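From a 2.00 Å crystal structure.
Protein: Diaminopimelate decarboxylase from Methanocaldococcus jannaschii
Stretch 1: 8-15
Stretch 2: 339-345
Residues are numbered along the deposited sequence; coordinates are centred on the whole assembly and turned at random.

Stretch 1 (8-15) EIKDGRFF
Stretch 2 (339-345) IINCKVK

Stretch 1 is a tight β-hairpin. Strands 8-10 and 13-15 are joined by a type I' turn from Lys10 to Arg13, closed by Lys10 N to Arg13 O (2.8 Å) and Arg13 N to Lys10 O (3.0 Å). Stretch 2 runs antiparallel to its second strand, with Gly12, Arg13 and Phe14 opposite Val344, Lys343 and Cys342 at CA-CA distances of 4.8-4.9 Å; together they bury 376 Å².

Stretch 2 begins extended, and Ile339 stays out of reach. Ile340 (p, t; phi/psi -138/166) points toward the hairpin and lays CD1 over one face of the Phe14 ring, 3.8 Å from its centroid. Phe14, t with chi2 58°, is buried, so a branched aliphatic against a flat ring suits the place.

Asn341 (t) uses its side-chain OD1 to accept from Lys343 N at 3.1 Å, steadying the bend where Cys342 leaves the extended path (-71/-10). Cys342 O then receives Phe14 N at 2.9 Å and lies 3.5 Å from Arg13 CA. Its small side chain (m) packs against the Phe14 ring obliquely, SG 3.9 Å from Phe14 CD2.

Lys343 (-116/128; t, p, t, p) forms the single bridge with Arg13. Its CB points away, yet the chain folds back, CD passing 4.0 Å from Arg13 CG, until NZ donates to Gly12 O at 3.2 Å and to Val344 O at 2.8 Å. A water accepting weakly from Lys343 NZ (3.1 Å) donates to Asp11 O (2.6 Å).

Val344 (t; -75/137) adds the next backbone hydrogen bond: its N donates to Gly12 O at 2.8 Å, nearly straight at 170°. Gly12 suits its positive phi (70/14), and a CB there would sit only 3.2 Å from Lys343 NZ. Val344 CG2 meets Ile9 CG2 (Ile9 m, m) at 3.8 Å, while Lys345 points away.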

# COMPACT_ATOMS: atom_id res chain seq x y z
N GLU A 8 6.38 -19.40 -22.12
CA GLU A 8 6.64 -20.83 -22.34
C GLU A 8 7.93 -21.24 -21.65
O GLU A 8 8.70 -20.40 -21.19
CB GLU A 8 6.78 -21.13 -23.84
CG GLU A 8 7.99 -20.48 -24.47
CD GLU A 8 7.94 -20.43 -26.02
OE1 GLU A 8 7.94 -21.51 -26.68
OE2 GLU A 8 7.91 -19.30 -26.57
N ILE A 9 8.16 -22.54 -21.61
CA ILE A 9 9.40 -23.06 -21.06
C ILE A 9 10.04 -23.58 -22.34
O ILE A 9 9.40 -24.33 -23.10
CB ILE A 9 9.19 -24.25 -20.07
CG1 ILE A 9 8.51 -23.80 -18.77
CG2 ILE A 9 10.54 -24.89 -19.73
CD1 ILE A 9 9.22 -22.71 -18.04
N LYS A 10 11.25 -23.14 -22.63
CA LYS A 10 11.98 -23.62 -23.82
C LYS A 10 13.39 -23.92 -23.33
O LYS A 10 14.02 -23.09 -22.63
CB LYS A 10 12.15 -22.57 -24.92
CG LYS A 10 10.89 -22.12 -25.59
CD LYS A 10 11.20 -21.48 -26.96
CE LYS A 10 11.79 -20.11 -26.83
NZ LYS A 10 12.28 -19.66 -28.16
N ASP A 11 13.87 -25.09 -23.71
CA ASP A 11 15.21 -25.50 -23.34
C ASP A 11 15.48 -25.32 -21.84
O ASP A 11 16.53 -24.81 -21.47
CB ASP A 11 16.26 -24.70 -24.12
CG ASP A 11 16.21 -24.97 -25.64
OD1 ASP A 11 15.16 -24.69 -26.27
OD2 ASP A 11 17.23 -25.47 -26.19
N GLY A 12 14.52 -25.73 -21.01
CA GLY A 12 14.70 -25.66 -19.57
C GLY A 12 14.71 -24.27 -18.94
O GLY A 12 15.15 -24.15 -17.79
N ARG A 13 14.28 -23.26 -19.68
CA ARG A 13 14.20 -21.89 -19.18
C ARG A 13 12.86 -21.25 -19.48
O ARG A 13 12.15 -21.63 -20.44
CB ARG A 13 15.32 -21.01 -19.78
CG ARG A 13 16.68 -21.52 -19.39
CD ARG A 13 17.76 -21.07 -20.37
NE ARG A 13 18.13 -19.65 -20.20
CZ ARG A 13 19.00 -19.17 -19.30
NH1 ARG A 13 19.63 -19.98 -18.45
NH2 ARG A 13 19.27 -17.87 -19.29
N PHE A 14 12.50 -20.25 -18.67
CA PHE A 14 11.22 -19.56 -18.87
C PHE A 14 11.36 -18.41 -19.87
O PHE A 14 12.30 -17.60 -19.79
CB PHE A 14 10.74 -19.02 -17.50
CG PHE A 14 9.39 -18.31 -17.52
CD1 PHE A 14 8.26 -18.96 -17.98
CD2 PHE A 14 9.25 -17.02 -16.99
CE1 PHE A 14 6.95 -18.34 -17.89
CE2 PHE A 14 7.97 -16.38 -16.90
CZ PHE A 14 6.83 -17.06 -17.36
N PHE A 15 10.39 -18.29 -20.78
CA PHE A 15 10.35 -17.23 -21.80
C PHE A 15 9.05 -16.41 -21.77
O PHE A 15 7.99 -16.98 -21.50
CB PHE A 15 10.50 -17.82 -23.23
CG PHE A 15 11.96 -18.25 -23.56
CD1 PHE A 15 12.50 -19.41 -23.00
CD2 PHE A 15 12.75 -17.48 -24.38
CE1 PHE A 15 13.83 -19.80 -23.27
CE2 PHE A 15 14.10 -17.84 -24.68
CZ PHE A 15 14.64 -19.00 -24.13
N ILE A 339 3.77 -18.96 -8.80
CA ILE A 339 5.18 -18.59 -8.75
C ILE A 339 6.01 -19.78 -9.24
O ILE A 339 5.72 -20.91 -8.87
CB ILE A 339 5.60 -18.28 -7.28
CG1 ILE A 339 4.82 -17.06 -6.76
CG2 ILE A 339 7.14 -18.00 -7.16
CD1 ILE A 339 4.92 -16.86 -5.22
N ILE A 340 7.03 -19.52 -10.07
CA ILE A 340 7.92 -20.57 -10.56
C ILE A 340 9.39 -20.11 -10.52
O ILE A 340 9.71 -18.91 -10.39
CB ILE A 340 7.67 -20.93 -12.05
CG1 ILE A 340 8.05 -19.71 -12.92
CG2 ILE A 340 6.16 -21.33 -12.30
CD1 ILE A 340 7.83 -19.98 -14.43
N ASN A 341 10.28 -21.08 -10.66
CA ASN A 341 11.69 -20.79 -10.80
C ASN A 341 11.78 -20.59 -12.31
O ASN A 341 11.17 -21.33 -13.07
CB ASN A 341 12.52 -22.01 -10.42
CG ASN A 341 14.00 -21.68 -10.25
OD1 ASN A 341 14.56 -20.84 -11.00
ND2 ASN A 341 14.64 -22.33 -9.28
N CYS A 342 12.52 -19.59 -12.76
CA CYS A 342 12.69 -19.40 -14.21
C CYS A 342 13.56 -20.48 -14.83
O CYS A 342 13.64 -20.56 -16.04
CB CYS A 342 13.33 -18.05 -14.51
SG CYS A 342 12.10 -16.69 -14.29
N LYS A 343 14.23 -21.29 -14.00
CA LYS A 343 15.11 -22.35 -14.51
C LYS A 343 14.56 -23.71 -14.11
O LYS A 343 14.32 -23.94 -12.93
CB LYS A 343 16.52 -22.23 -13.92
CG LYS A 343 17.56 -23.28 -14.46
CD LYS A 343 17.91 -23.09 -15.98
CE LYS A 343 18.73 -24.31 -16.55
NZ LYS A 343 17.81 -25.51 -16.73
N VAL A 344 14.40 -24.60 -15.08
CA VAL A 344 13.93 -25.96 -14.80
C VAL A 344 15.10 -26.69 -14.17
O VAL A 344 16.28 -26.54 -14.61
CB VAL A 344 13.55 -26.67 -16.11
CG1 VAL A 344 13.48 -28.19 -15.88
CG2 VAL A 344 12.23 -26.11 -16.60
N LYS A 345 14.82 -27.46 -13.12
CA LYS A 345 15.86 -28.21 -12.42
C LYS A 345 15.46 -29.72 -12.41
O LYS A 345 14.33 -30.07 -12.76
CB LYS A 345 15.94 -27.73 -10.97
CG LYS A 345 16.23 -26.21 -10.76
CD LYS A 345 17.63 -25.82 -11.30
CE LYS A 345 18.04 -24.37 -10.81
NZ LYS A 345 18.16 -24.21 -9.30
O HOH W 1 18.38 -24.63 -19.67